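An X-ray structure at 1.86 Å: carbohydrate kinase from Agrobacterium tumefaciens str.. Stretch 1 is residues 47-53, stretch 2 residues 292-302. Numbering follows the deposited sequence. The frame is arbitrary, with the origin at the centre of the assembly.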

# COMPACT_ATOMS: atom_id res chain seq x y z
N ARG A 47 8.02 2.86 2.33
CA ARG A 47 9.35 2.63 1.76
C ARG A 47 9.39 3.10 0.34
O ARG A 47 10.36 3.75 -0.06
CB ARG A 47 9.72 1.14 1.85
CG ARG A 47 10.01 0.71 3.31
CD ARG A 47 10.74 -0.61 3.33
NE ARG A 47 9.93 -1.73 2.81
CZ ARG A 47 10.28 -3.02 2.90
NH1 ARG A 47 11.47 -3.33 3.40
NH2 ARG A 47 9.47 -3.98 2.42
N ASN A 48 8.36 2.77 -0.43
CA ASN A 48 8.38 3.15 -1.86
C ASN A 48 8.40 4.65 -2.04
O ASN A 48 9.15 5.15 -2.89
CB ASN A 48 7.19 2.56 -2.63
CG ASN A 48 7.24 1.04 -2.71
OD1 ASN A 48 8.27 0.44 -2.44
ND2 ASN A 48 6.12 0.41 -3.08
N LEU A 49 7.57 5.36 -1.28
CA LEU A 49 7.54 6.81 -1.37
C LEU A 49 8.87 7.43 -0.99
O LEU A 49 9.31 8.40 -1.61
CB LEU A 49 6.40 7.39 -0.49
CG LEU A 49 5.04 7.07 -1.11
CD1 LEU A 49 3.90 7.10 -0.03
CD2 LEU A 49 4.76 7.99 -2.32
N SER A 50 9.52 6.88 0.03
CA SER A 50 10.88 7.33 0.39
C SER A 50 11.91 7.12 -0.74
O SER A 50 12.73 8.02 -1.09
CB SER A 50 11.31 6.68 1.71
OG SER A 50 12.55 7.19 2.14
N ARG A 51 11.83 5.95 -1.36
CA ARG A 51 12.67 5.61 -2.54
C ARG A 51 12.48 6.56 -3.71
O ARG A 51 13.40 6.74 -4.50
CB ARG A 51 12.33 4.20 -3.01
CG ARG A 51 12.97 3.14 -2.09
CD ARG A 51 12.36 1.76 -2.34
NE ARG A 51 12.89 0.83 -1.33
CZ ARG A 51 12.19 -0.16 -0.81
NH1 ARG A 51 10.94 -0.36 -1.22
NH2 ARG A 51 12.76 -0.96 0.10
N LEU A 52 11.27 7.12 -3.79
CA LEU A 52 10.93 8.10 -4.82
C LEU A 52 11.19 9.55 -4.39
O LEU A 52 10.84 10.48 -5.10
CB LEU A 52 9.47 7.93 -5.24
CG LEU A 52 9.13 6.57 -5.83
CD1 LEU A 52 7.67 6.60 -6.14
CD2 LEU A 52 9.98 6.27 -7.12
N GLY A 53 11.84 9.73 -3.24
CA GLY A 53 12.37 11.06 -2.89
C GLY A 53 11.63 11.83 -1.81
O GLY A 53 12.05 12.91 -1.40
N THR A 292 11.93 -6.44 -7.43
CA THR A 292 11.24 -6.10 -6.19
C THR A 292 11.08 -4.58 -6.08
O THR A 292 11.72 -3.84 -6.85
CB THR A 292 11.95 -6.62 -4.88
OG1 THR A 292 13.17 -5.90 -4.66
CG2 THR A 292 12.28 -8.17 -4.91
N SER A 293 10.33 -4.12 -5.06
CA SER A 293 10.16 -2.67 -4.87
C SER A 293 11.50 -2.04 -4.44
O SER A 293 11.63 -0.79 -4.51
CB SER A 293 9.10 -2.42 -3.79
OG SER A 293 9.54 -3.09 -2.65
N GLN A 294 12.50 -2.84 -4.05
CA GLN A 294 13.82 -2.23 -3.78
C GLN A 294 14.43 -1.61 -5.04
O GLN A 294 15.30 -0.71 -4.97
CB GLN A 294 14.81 -3.20 -3.19
CG GLN A 294 14.50 -3.58 -1.79
CD GLN A 294 15.55 -4.48 -1.24
OE1 GLN A 294 15.97 -5.46 -1.89
NE2 GLN A 294 16.01 -4.14 -0.04
N ASP A 295 13.96 -2.07 -6.19
CA ASP A 295 14.42 -1.47 -7.50
C ASP A 295 13.78 -0.11 -7.87
O ASP A 295 14.20 0.53 -8.84
CB ASP A 295 14.14 -2.49 -8.59
CG ASP A 295 15.00 -3.72 -8.43
OD1 ASP A 295 16.20 -3.59 -8.08
OD2 ASP A 295 14.45 -4.81 -8.63
N LEU A 296 12.80 0.33 -7.08
CA LEU A 296 12.16 1.64 -7.28
C LEU A 296 13.04 2.80 -6.89
O LEU A 296 13.63 2.82 -5.80
CB LEU A 296 10.79 1.80 -6.57
CG LEU A 296 9.66 0.88 -6.96
CD1 LEU A 296 8.51 1.03 -5.97
CD2 LEU A 296 9.18 1.31 -8.36
N SER A 297 13.10 3.78 -7.80
CA SER A 297 13.79 5.05 -7.58
C SER A 297 13.24 6.01 -8.62
O SER A 297 12.58 5.58 -9.58
CB SER A 297 15.32 4.89 -7.76
OG SER A 297 15.64 4.62 -9.11
N LYS A 298 13.49 7.31 -8.47
CA LYS A 298 13.04 8.26 -9.51
C LYS A 298 13.71 7.85 -10.80
O LYS A 298 13.10 7.90 -11.85
CB LYS A 298 13.51 9.68 -9.17
CG LYS A 298 12.71 10.31 -8.06
CD LYS A 298 13.14 11.77 -7.88
CE LYS A 298 12.54 12.63 -8.98
NZ LYS A 298 12.75 14.10 -8.70
N ASP A 299 14.97 7.47 -10.73
CA ASP A 299 15.65 7.13 -11.98
C ASP A 299 15.12 5.87 -12.66
O ASP A 299 15.03 5.82 -13.91
CB ASP A 299 17.15 7.08 -11.79
CG ASP A 299 17.74 8.46 -11.50
OD1 ASP A 299 17.08 9.53 -11.65
OD2 ASP A 299 18.90 8.46 -11.13
N SER A 300 14.77 4.83 -11.89
CA SER A 300 14.28 3.63 -12.54
C SER A 300 12.88 3.84 -13.11
O SER A 300 12.52 3.29 -14.16
CB SER A 300 14.35 2.41 -11.62
OG SER A 300 13.43 2.51 -10.55
N VAL A 301 12.08 4.66 -12.44
CA VAL A 301 10.76 4.95 -12.94
C VAL A 301 10.92 5.71 -14.26
O VAL A 301 10.29 5.37 -15.25
CB VAL A 301 9.88 5.76 -11.90
CG1 VAL A 301 8.65 6.38 -12.61
CG2 VAL A 301 9.42 4.84 -10.72
N GLU A 302 11.75 6.75 -14.26
CA GLU A 302 12.14 7.48 -15.46
C GLU A 302 12.54 6.53 -16.60
O GLU A 302 12.12 6.72 -17.74
CB GLU A 302 13.29 8.43 -15.09
CG GLU A 302 13.76 9.43 -16.14
CD GLU A 302 15.04 10.21 -15.68
OE1 GLU A 302 16.01 9.56 -15.17
OE2 GLU A 302 15.08 11.45 -15.83
O HOH W 1 11.30 -3.62 -0.26
O HOH W 2 14.77 8.42 -6.28

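No clear direct hydrogen bond joins these two stretches, although 428 Å² of surface is buried between them; the clear hydrogen-bonded links run through two waters, helped by a CA-H...O contact and by packing. Water 2 donates to Arg 51 O at 2.8 Å and accepts from Lys 298 N, also at 2.8 Å. It thus bridges a carbonyl at the end of one helix to an amide in the first turn of another, two groups that lie 4.0 Å apart (Arg 51 O to Lys 298 N). The same carbonyl receives a CA-H...O contact from Ser 297, with Ser 297 CA 3.5 Å from Arg 51 O and a nearly straight angle of 167° at the hydrogen.

Water 1 does similar work at the guanidinium of Arg 51, accepting from Arg 51 NH2 at 3.1 Å and hydrogen bonding to Ser 293 OG at 3.0 Å. Arginine suits this position because its long, largely extended chain, with chi2 and chi3 both t, carries a flat group across the 3-10 segment, where Ser 293 C and Gln 294 CA cover one face of it. Within its own helix, Arg 51 NH1 makes a weak hydrogen bond to Asn 48 OD1 at 3.0 Å. Nearer the backbone, Arg 51 CB packs 3.4 Å from Leu 296 O.

Asn 48 is buried, and its amide end reaches nearer to stretch 2 than its sideways CA-to-CB bond suggests. Asn 48 OD1 lies 3.3 Å from Ser 293 CB, and Asn 48 CG is 3.5 Å from Leu 296 CD1; Asn 48 ND2 is satisfied elsewhere in the structure. Ser 293 points toward the helix, its CB close to Asn 48 while its OG binds water 1, so a small polar side chain serves both contacts, while Leu 296, pointing toward the helix, supplies apolar bulk in a buried site.

The nearest pair of CA atoms belongs to Leu 52 and Ser 297: Leu 52 CA lies 5.0 Å from Ser 297 CA. Leu 52 is the first residue to leave helical angles, and its buried side chain places Leu 52 CD2 3.6 Å from Ser 297 C and 3.9 Å from Val 301 CG2, an apolar contact suited to both residues. The CA-to-CB bond of Ser 297 points away from stretch 1, and its OG caps the following helix, accepting from Ser 300 N at 2.9 Å. Lys 298 is exposed, and the aliphatic part of its chain packs against the backbone, with Lys 298 CG 3.5 Å from Leu 52 O. Gly 53 follows with a positive phi of 107°; at these angles a CB would jam against the preceding carbonyl oxygen, so glycine fits the turn.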